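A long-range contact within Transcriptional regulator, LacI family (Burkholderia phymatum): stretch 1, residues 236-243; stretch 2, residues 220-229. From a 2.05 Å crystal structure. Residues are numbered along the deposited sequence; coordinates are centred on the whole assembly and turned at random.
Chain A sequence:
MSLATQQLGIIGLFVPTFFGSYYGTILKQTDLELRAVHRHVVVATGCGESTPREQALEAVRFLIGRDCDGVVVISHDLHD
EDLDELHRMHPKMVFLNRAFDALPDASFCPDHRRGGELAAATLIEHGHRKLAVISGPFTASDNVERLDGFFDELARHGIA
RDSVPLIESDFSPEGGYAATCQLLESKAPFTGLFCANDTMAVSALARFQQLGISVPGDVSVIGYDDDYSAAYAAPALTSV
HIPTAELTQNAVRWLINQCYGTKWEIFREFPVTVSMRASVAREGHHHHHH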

# COMPACT_ATOMS: atom_id res chain seq x y z
N ALA A 236 0.92 3.78 17.91
CA ALA A 236 1.77 2.81 17.22
C ALA A 236 1.22 1.41 17.49
O ALA A 236 1.07 1.02 18.65
CB ALA A 236 3.20 2.93 17.70
N LEU A 237 0.92 0.68 16.43
CA LEU A 237 0.31 -0.65 16.54
C LEU A 237 1.23 -1.82 16.88
O LEU A 237 2.18 -2.12 16.15
CB LEU A 237 -0.44 -0.98 15.25
CG LEU A 237 -1.21 -2.30 15.23
CD1 LEU A 237 -2.40 -2.22 16.20
CD2 LEU A 237 -1.70 -2.59 13.82
N THR A 238 0.92 -2.49 17.99
CA THR A 238 1.66 -3.67 18.42
C THR A 238 1.14 -4.76 17.50
O THR A 238 -0.07 -4.93 17.34
CB THR A 238 1.36 -4.01 19.90
OG1 THR A 238 1.96 -3.01 20.75
CG2 THR A 238 1.93 -5.39 20.26
N SER A 239 2.05 -5.49 16.88
CA SER A 239 1.65 -6.51 15.93
C SER A 239 2.53 -7.75 15.92
O SER A 239 3.71 -7.68 16.25
CB SER A 239 1.64 -5.88 14.52
OG SER A 239 1.24 -6.79 13.52
N VAL A 240 1.94 -8.87 15.54
CA VAL A 240 2.67 -10.13 15.43
C VAL A 240 3.48 -10.00 14.13
O VAL A 240 2.93 -9.75 13.06
CB VAL A 240 1.70 -11.32 15.33
CG1 VAL A 240 2.47 -12.59 15.02
CG2 VAL A 240 0.93 -11.48 16.64
N HIS A 241 4.80 -10.17 14.25
CA HIS A 241 5.67 -10.05 13.09
C HIS A 241 5.82 -11.34 12.28
O HIS A 241 6.35 -12.33 12.77
CB HIS A 241 7.06 -9.60 13.53
CG HIS A 241 8.02 -9.46 12.39
ND1 HIS A 241 8.03 -8.37 11.56
CD2 HIS A 241 8.95 -10.32 11.90
CE1 HIS A 241 8.92 -8.55 10.61
NE2 HIS A 241 9.50 -9.72 10.79
N ILE A 242 5.37 -11.29 11.03
CA ILE A 242 5.44 -12.43 10.11
C ILE A 242 6.59 -12.19 9.12
O ILE A 242 6.65 -11.13 8.49
CB ILE A 242 4.12 -12.57 9.32
CG1 ILE A 242 2.97 -12.89 10.27
CG2 ILE A 242 4.26 -13.66 8.26
CD1 ILE A 242 3.16 -14.20 11.06
N PRO A 243 7.49 -13.17 8.95
CA PRO A 243 8.64 -13.04 8.04
C PRO A 243 8.23 -13.17 6.58
O PRO A 243 8.65 -14.10 5.90
CB PRO A 243 9.56 -14.16 8.49
CG PRO A 243 8.58 -15.25 8.77
CD PRO A 243 7.44 -14.54 9.50
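Stretch 2 220-229: SVIGYDDDYS

Stretch 2 enters as an extended strand from Ser220 and runs alongside the strand of stretch 1 that ends at His241. The two strands point the same way, with 28° between their N-to-C directions (signed crossing angle -28°) and a closest approach of 4.5 Å between their axes. The register pairs Ser239 with Gly223 (CA to CA 4.3 Å), Val240 with Tyr224 (CA to CA 4.7 Å) and His241 with Asp225 (CA to CA 5.2 Å).

A parallel ladder of backbone hydrogen bonds holds this register. Gly223 N donates to Thr238 O at 2.9 Å, and Val240 N returns a bond to Gly223 O at 3.2 Å, both close to linear. Asp225 N then donates to Val240 O at 2.9 Å with a more bent angle of 140°, and Ile242 N closes the series on Asp225 O at 3.2 Å, nearly straight at 176°. Thr238 O also receives a CA-H...O contact from Ile222 CA at 3.4 Å. The chain of stretch 2 turns a corner at Tyr224, and both Asp225 (phi 118°, psi -51°) and Asp226 (72°, 47°) have positive phi. The ladder nevertheless continues through Asp225, while the CA of Asp226 comes within 4.8 Å of His241 CA.

On the face of the sheet that carries Val240, Ile222 and Tyr224, the contact is apolar. Val240 CG2 lies 4.2 Å from Ile222 CD1, and Val240 CB approaches Tyr224 CD1 at 3.7 Å. The tyrosine ring reaches on to Ile242, whose CG1 is 3.6 Å from Tyr224 CE2. At the start of the contact, Leu237 CD1 rests 4.2 Å from Val221 CG1.

The other face, that of Ser239, Gly223 and His241, is more polar. Gly223 leaves room here for Leu237: an ideal CB on the glycine would fall 2.9 Å from Leu237 CD2, a clash. Ser239, with chi1 in the t well, places its OG 3.0 Å from Asp226 N, beside the turn. Next along the strand, His241 ND1 donates to Asp226 OD2 at 2.9 Å, the carboxylate oxygen lying at the edge of the imidazole, near the ring plane. This bond ties the side chain of the strand's last residue to the segment just beyond the corner. Two waters bridge the two stretches where the ladder ends: the O of water 1 lies 3.0 Å from Asp225 O and 3.3 Å from Ile242 O, and the O of water 2 lies 3.3 Å from Asp225 O and 2.6 Å from Ile242 O. In all, the two stretches bury 633 Å² between them.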

# COMPACT_ATOMS: atom_id res chain seq x y z
N SER A 220 -6.94 -2.59 24.48
CA SER A 220 -5.62 -2.93 23.97
C SER A 220 -5.87 -3.64 22.65
O SER A 220 -6.69 -4.54 22.59
CB SER A 220 -4.88 -3.84 24.94
OG SER A 220 -4.40 -3.10 26.06
N VAL A 221 -5.16 -3.23 21.62
CA VAL A 221 -5.34 -3.80 20.29
C VAL A 221 -4.05 -4.37 19.72
O VAL A 221 -3.02 -3.71 19.75
CB VAL A 221 -5.86 -2.72 19.30
CG1 VAL A 221 -6.08 -3.33 17.92
CG2 VAL A 221 -7.14 -2.09 19.83
N ILE A 222 -4.10 -5.60 19.22
CA ILE A 222 -2.91 -6.19 18.63
C ILE A 222 -3.22 -6.65 17.21
O ILE A 222 -4.23 -7.30 16.96
CB ILE A 222 -2.39 -7.38 19.44
CG1 ILE A 222 -1.14 -7.94 18.76
CG2 ILE A 222 -3.46 -8.45 19.56
CD1 ILE A 222 -0.34 -8.90 19.64
N GLY A 223 -2.34 -6.30 16.27
CA GLY A 223 -2.56 -6.67 14.89
C GLY A 223 -1.78 -7.90 14.46
O GLY A 223 -1.21 -8.61 15.29
N TYR A 224 -1.73 -8.15 13.15
CA TYR A 224 -1.04 -9.32 12.63
C TYR A 224 -0.43 -8.97 11.28
O TYR A 224 -1.10 -8.37 10.44
CB TYR A 224 -2.03 -10.46 12.49
CG TYR A 224 -1.42 -11.84 12.42
CD1 TYR A 224 -1.32 -12.64 13.55
CD2 TYR A 224 -0.98 -12.36 11.20
CE1 TYR A 224 -0.81 -13.94 13.48
CE2 TYR A 224 -0.46 -13.65 11.11
CZ TYR A 224 -0.38 -14.44 12.25
OH TYR A 224 0.10 -15.73 12.16
N ASP A 225 0.83 -9.37 11.09
CA ASP A 225 1.62 -9.14 9.87
C ASP A 225 2.83 -8.27 10.21
O ASP A 225 3.97 -8.62 9.88
CB ASP A 225 0.84 -8.42 8.76
CG ASP A 225 -0.22 -9.30 8.09
OD1 ASP A 225 -0.09 -10.54 8.11
OD2 ASP A 225 -1.18 -8.74 7.50
N ASP A 226 2.57 -7.16 10.88
CA ASP A 226 3.56 -6.15 11.26
C ASP A 226 3.95 -5.45 9.97
O ASP A 226 5.13 -5.27 9.64
CB ASP A 226 4.80 -6.76 11.93
CG ASP A 226 5.74 -5.69 12.50
OD1 ASP A 226 5.27 -4.55 12.72
OD2 ASP A 226 6.93 -5.98 12.73
N ASP A 227 2.91 -5.09 9.23
CA ASP A 227 3.07 -4.39 7.97
C ASP A 227 3.65 -3.03 8.34
O ASP A 227 3.46 -2.56 9.47
CB ASP A 227 1.70 -4.31 7.28
CG ASP A 227 1.38 -5.58 6.48
OD1 ASP A 227 0.18 -5.90 6.28
OD2 ASP A 227 2.33 -6.27 6.03
N TYR A 228 4.38 -2.39 7.44
CA TYR A 228 4.98 -1.14 7.86
C TYR A 228 4.11 0.10 7.92
O TYR A 228 4.60 1.23 7.89
CB TYR A 228 6.30 -0.94 7.12
CG TYR A 228 7.35 -1.90 7.66
CD1 TYR A 228 8.38 -2.39 6.85
CD2 TYR A 228 7.31 -2.31 9.01
CE1 TYR A 228 9.35 -3.27 7.36
CE2 TYR A 228 8.28 -3.18 9.53
CZ TYR A 228 9.30 -3.65 8.70
OH TYR A 228 10.27 -4.49 9.23
N SER A 229 2.81 -0.12 8.07
CA SER A 229 1.86 0.96 8.24
C SER A 229 1.57 0.99 9.75
O SER A 229 0.98 1.95 10.27
CB SER A 229 0.57 0.68 7.46
OG SER A 229 -0.42 1.67 7.73
O HOH W 1 4.24 -9.48 6.98
O HOH W 2 6.74 -8.57 8.10